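Local coordinates for protein L-aspartate semialdehyde sulfurtransferase (PDB 3KPB) that probably works with a partner protein to make homocysteine from aspartate semialdehyde and sulfide, and binds S-adenosylmethionine and methylthioadenosine through its C-terminal CBS domain pair, at residues V3-T13 with V98-V109. Residues are numbered along the deposited sequence; the frame is centred on the assembly and turned at random.
Sequences VKDILSKPPIT and VVDDYRRVVGIV
Val-3, Leu-7 and Pro-11 lie against the beta hairpin 98-109, a worked example of how a CBS pair interlocks: residues 3-13 of the first CBS sequence region pack on a hairpin of the second. No direct hydrogen bond crosses; apolar side chains and two waters join the segments. Val-3 and Val-98 meet tip to tip: with chi1 at 164°, CG1 of Val-3 stands anti to its own backbone N and points between the two methyls of Val-98, 3.6 Å from both CG1 and CG2. Leu-7 crosses Val-109 at about a right angle, its CD1 lying 3.8 Å from CG2 of Val-109. The leucine torsions, chi1 -96° and chi2 22°, lie away from the staggered values and swing this branch over the strand, while CD2 leans to Val-106. Ile-6 brings CD1 to CG2 of Val-109 as well, a valine that Ile-114 of helix 111-118 also touches. A classic beta bulge sets Val-106 and Gly-107 both against Val-98; CB of Pro-11 rests 3.9 Å from CA of Gly-107, and its CG comes within 3.6 Å of Val-105 O. Beyond it, CG2 of Thr-13 faces CG1 of Val-105 tip to tip, near Val-38 of strand 35-38. Residues 7-13 include Ser-8 and Ile-12, which bind methylthioadenosine, and Ile-108 touches His-34 of that site, so the interface borders the pocket. In the hairpin loop, Asp-100 OD1 accepts from Tyr-102 N, making an Asx turn, and from Arg-104 N on the opposite carboxylate face. One water donates to Lys-9 O, at 2.7 Å, and Val-106 O, at 2.8 Å; a second accepts from Ile-108 N at 2.9 Å and donates weakly to Lys-9 O at 3.4 Å.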
loop_
_atom_site.group_PDB
_atom_site.type_symbol
_atom_site.label_atom_id
_atom_site.label_comp_id
_atom_site.label_asym_id
_atom_site.label_seq_id
_atom_site.Cartn_x
_atom_site.Cartn_y
_atom_site.Cartn_z
ATOM N N VAL A 3 -14.163 20.545 -0.233
ATOM C CA VAL A 3 -13.266 19.707 -1.033
ATOM C C VAL A 3 -12.890 20.362 -2.369
ATOM O O VAL A 3 -11.702 20.464 -2.690
ATOM C CB VAL A 3 -13.857 18.287 -1.266
ATOM C CG1 VAL A 3 -13.142 17.567 -2.403
ATOM C CG2 VAL A 3 -13.767 17.463 0.001
ATOM N N LYS A 4 -13.897 20.804 -3.132
ATOM C CA LYS A 4 -13.699 21.381 -4.482
ATOM C C LYS A 4 -12.680 22.523 -4.455
ATOM O O LYS A 4 -12.079 22.886 -5.473
ATOM C CB LYS A 4 -15.039 21.851 -5.077
ATOM C CG LYS A 4 -15.610 23.167 -4.517
ATOM C CD LYS A 4 -17.138 23.290 -4.709
ATOM C CE LYS A 4 -17.539 23.403 -6.230
ATOM N NZ LYS A 4 -17.436 22.062 -6.948
ATOM N N ASP A 5 -12.512 23.055 -3.245
ATOM C CA ASP A 5 -11.581 24.117 -2.882
ATOM C C ASP A 5 -10.121 23.685 -2.872
ATOM O O ASP A 5 -9.228 24.438 -3.334
ATOM C CB ASP A 5 -11.876 24.557 -1.446
ATOM C CG ASP A 5 -12.953 25.612 -1.347
ATOM O OD1 ASP A 5 -13.112 26.171 -0.229
ATOM O OD2 ASP A 5 -13.639 25.898 -2.354
ATOM N N ILE A 6 -9.864 22.504 -2.310
ATOM C CA ILE A 6 -8.498 22.066 -2.016
ATOM C C ILE A 6 -7.896 21.209 -3.125
ATOM O O ILE A 6 -6.735 20.794 -3.045
ATOM C CB ILE A 6 -8.413 21.313 -0.667
ATOM C CG1 ILE A 6 -8.986 19.890 -0.799
ATOM C CG2 ILE A 6 -9.116 22.113 0.433
ATOM C CD1 ILE A 6 -8.417 18.901 0.210
ATOM N N LEU A 7 -8.697 20.948 -4.154
ATOM C CA LEU A 7 -8.233 20.236 -5.335
ATOM C C LEU A 7 -7.227 21.091 -6.091
ATOM O O LEU A 7 -7.494 22.258 -6.391
ATOM C CB LEU A 7 -9.420 19.878 -6.226
ATOM C CG LEU A 7 -10.042 18.478 -6.113
ATOM C CD1 LEU A 7 -9.763 17.768 -4.761
ATOM C CD2 LEU A 7 -11.530 18.538 -6.392
ATOM N N SER A 8 -6.075 20.506 -6.402
ATOM C CA SER A 8 -4.948 21.268 -6.926
ATOM C C SER A 8 -4.499 20.834 -8.320
ATOM O O SER A 8 -3.723 21.535 -8.974
ATOM C CB SER A 8 -3.771 21.169 -5.955
ATOM O OG SER A 8 -3.340 19.820 -5.825
ATOM N N LYS A 9 -4.992 19.690 -8.779
ATOM C CA LYS A 9 -4.475 19.071 -9.994
ATOM C C LYS A 9 -5.571 18.269 -10.683
ATOM O O LYS A 9 -6.585 17.955 -10.048
ATOM C CB LYS A 9 -3.307 18.156 -9.634
ATOM C CG LYS A 9 -3.685 17.050 -8.664
ATOM C CD LYS A 9 -2.457 16.404 -8.091
ATOM C CE LYS A 9 -2.806 15.229 -7.207
ATOM N NZ LYS A 9 -1.572 14.704 -6.527
ATOM N N PRO A 10 -5.377 17.927 -11.978
ATOM C CA PRO A 10 -6.390 17.164 -12.706
ATOM C C PRO A 10 -6.583 15.758 -12.142
ATOM O O PRO A 10 -5.666 15.217 -11.519
ATOM C CB PRO A 10 -5.809 17.071 -14.125
ATOM C CG PRO A 10 -4.825 18.175 -14.215
ATOM C CD PRO A 10 -4.236 18.270 -12.849
ATOM N N PRO A 11 -7.774 15.169 -12.352
ATOM C CA PRO A 11 -7.972 13.779 -11.969
ATOM C C PRO A 11 -7.179 12.850 -12.891
ATOM O O PRO A 11 -6.961 13.178 -14.058
ATOM C CB PRO A 11 -9.480 13.573 -12.149
ATOM C CG PRO A 11 -9.888 14.565 -13.171
ATOM C CD PRO A 11 -8.933 15.723 -13.086
ATOM N N ILE A 12 -6.720 11.723 -12.357
ATOM C CA ILE A 12 -6.108 10.681 -13.175
ATOM C C ILE A 12 -6.974 9.441 -13.007
ATOM O O ILE A 12 -7.123 8.923 -11.895
ATOM C CB ILE A 12 -4.636 10.399 -12.785
ATOM C CG1 ILE A 12 -3.771 11.633 -13.072
ATOM C CG2 ILE A 12 -4.106 9.177 -13.547
ATOM C CD1 ILE A 12 -2.407 11.610 -12.431
ATOM N N THR A 13 -7.558 8.984 -14.115
ATOM C CA THR A 13 -8.470 7.840 -14.109
ATOM C C THR A 13 -8.058 6.844 -15.190
ATOM O O THR A 13 -7.199 7.140 -16.026
ATOM C CB THR A 13 -9.936 8.275 -14.356
ATOM O OG1 THR A 13 -10.048 8.862 -15.659
ATOM C CG2 THR A 13 -10.402 9.281 -13.304
ATOM N N VAL A 98 -13.219 12.147 -5.731
ATOM C CA VAL A 98 -14.175 13.232 -5.585
ATOM C C VAL A 98 -15.082 13.178 -6.815
ATOM O O VAL A 98 -14.595 13.165 -7.953
ATOM C CB VAL A 98 -13.457 14.596 -5.460
ATOM C CG1 VAL A 98 -14.466 15.707 -5.235
ATOM C CG2 VAL A 98 -12.443 14.562 -4.317
ATOM N N VAL A 99 -16.393 13.104 -6.571
ATOM C CA VAL A 99 -17.388 12.969 -7.638
ATOM C C VAL A 99 -18.369 14.135 -7.624
ATOM O O VAL A 99 -18.540 14.807 -6.598
ATOM C CB VAL A 99 -18.174 11.610 -7.568
ATOM C CG1 VAL A 99 -17.231 10.427 -7.763
ATOM C CG2 VAL A 99 -18.957 11.469 -6.258
ATOM N N ASP A 100 -18.995 14.386 -8.770
ATOM C CA ASP A 100 -20.097 15.339 -8.833
ATOM C C ASP A 100 -21.447 14.603 -8.838
ATOM O O ASP A 100 -21.499 13.372 -8.689
ATOM C CB ASP A 100 -19.941 16.317 -10.020
ATOM C CG ASP A 100 -20.022 15.637 -11.389
ATOM O OD1 ASP A 100 -20.538 14.502 -11.488
ATOM O OD2 ASP A 100 -19.581 16.262 -12.385
ATOM N N ASP A 101 -22.531 15.357 -9.013
ATOM C CA ASP A 101 -23.885 14.794 -9.004
ATOM C C ASP A 101 -24.179 13.841 -10.175
ATOM O O ASP A 101 -25.164 13.105 -10.132
ATOM C CB ASP A 101 -24.939 15.912 -8.962
ATOM C CG ASP A 101 -25.148 16.495 -7.559
ATOM O OD1 ASP A 101 -24.728 15.880 -6.553
ATOM O OD2 ASP A 101 -25.759 17.579 -7.462
ATOM N N TYR A 102 -23.342 13.860 -11.214
ATOM C CA TYR A 102 -23.519 12.964 -12.366
ATOM C C TYR A 102 -22.549 11.785 -12.338
ATOM O O TYR A 102 -22.473 11.009 -13.293
ATOM C CB TYR A 102 -23.417 13.753 -13.679
ATOM C CG TYR A 102 -24.549 14.733 -13.818
ATOM C CD1 TYR A 102 -25.758 14.337 -14.385
ATOM C CD2 TYR A 102 -24.436 16.042 -13.333
ATOM C CE1 TYR A 102 -26.821 15.217 -14.489
ATOM C CE2 TYR A 102 -25.499 16.939 -13.433
ATOM C CZ TYR A 102 -26.687 16.513 -14.016
ATOM O OH TYR A 102 -27.760 17.366 -14.136
ATOM N N ARG A 103 -21.822 11.661 -11.226
ATOM C CA ARG A 103 -20.846 10.580 -10.999
ATOM C C ARG A 103 -19.553 10.697 -11.822
ATOM O O ARG A 103 -18.811 9.720 -11.974
ATOM C CB ARG A 103 -21.498 9.196 -11.168
ATOM C CG ARG A 103 -22.038 8.615 -9.879
ATOM C CD ARG A 103 -21.111 7.538 -9.353
ATOM N NE ARG A 103 -21.064 7.522 -7.895
ATOM C CZ ARG A 103 -20.450 6.594 -7.167
ATOM N NH1 ARG A 103 -19.830 5.576 -7.754
ATOM N NH2 ARG A 103 -20.464 6.680 -5.843
ATOM N N ARG A 104 -19.281 11.892 -12.340
ATOM C CA ARG A 104 -17.987 12.171 -12.969
ATOM C C ARG A 104 -16.912 12.339 -11.900
ATOM O O ARG A 104 -17.181 12.861 -10.818
ATOM C CB ARG A 104 -18.044 13.441 -13.818
ATOM C CG ARG A 104 -18.985 13.357 -14.987
ATOM C CD ARG A 104 -18.809 14.535 -15.922
ATOM N NE ARG A 104 -19.784 14.443 -17.001
ATOM C CZ ARG A 104 -19.586 13.797 -18.146
ATOM N NH1 ARG A 104 -18.427 13.192 -18.393
ATOM N NH2 ARG A 104 -20.559 13.765 -19.054
ATOM N N VAL A 105 -15.691 11.917 -12.207
ATOM C CA VAL A 105 -14.595 12.048 -11.249
ATOM C C VAL A 105 -13.922 13.407 -11.434
ATOM O O VAL A 105 -13.342 13.677 -12.487
ATOM C CB VAL A 105 -13.568 10.886 -11.386
ATOM C CG1 VAL A 105 -12.393 11.084 -10.434
ATOM C CG2 VAL A 105 -14.240 9.534 -11.125
ATOM N N VAL A 106 -13.998 14.264 -10.419
ATOM C CA VAL A 106 -13.446 15.615 -10.555
ATOM C C VAL A 106 -12.047 15.736 -9.945
ATOM O O VAL A 106 -11.316 16.692 -10.229
ATOM C CB VAL A 106 -14.405 16.711 -10.006
ATOM C CG1 VAL A 106 -15.680 16.781 -10.851
ATOM C CG2 VAL A 106 -14.735 16.469 -8.542
ATOM N N GLY A 107 -11.686 14.769 -9.104
ATOM C CA GLY A 107 -10.361 14.726 -8.502
ATOM C C GLY A 107 -10.238 13.603 -7.496
ATOM O O GLY A 107 -11.082 12.703 -7.448
ATOM N N ILE A 108 -9.178 13.657 -6.697
ATOM C CA ILE A 108 -8.983 12.715 -5.605
ATOM C C ILE A 108 -8.329 13.423 -4.424
ATOM O O ILE A 108 -7.492 14.315 -4.602
ATOM C CB ILE A 108 -8.174 11.463 -6.043
ATOM C CG1 ILE A 108 -8.106 10.439 -4.904
ATOM C CG2 ILE A 108 -6.771 11.852 -6.525
ATOM C CD1 ILE A 108 -8.018 9.008 -5.367
ATOM N N VAL A 109 -8.748 13.032 -3.225
ATOM C CA VAL A 109 -8.198 13.551 -1.979
ATOM C C VAL A 109 -7.503 12.428 -1.209
ATOM O O VAL A 109 -8.087 11.369 -0.980
ATOM C CB VAL A 109 -9.302 14.204 -1.106
ATOM C CG1 VAL A 109 -8.786 14.527 0.288
ATOM C CG2 VAL A 109 -9.819 15.471 -1.772
HETATM O O HOH W 1 -7.171 15.583 -7.613
HETATM O O HOH W 2 -9.184 18.219 -9.368
#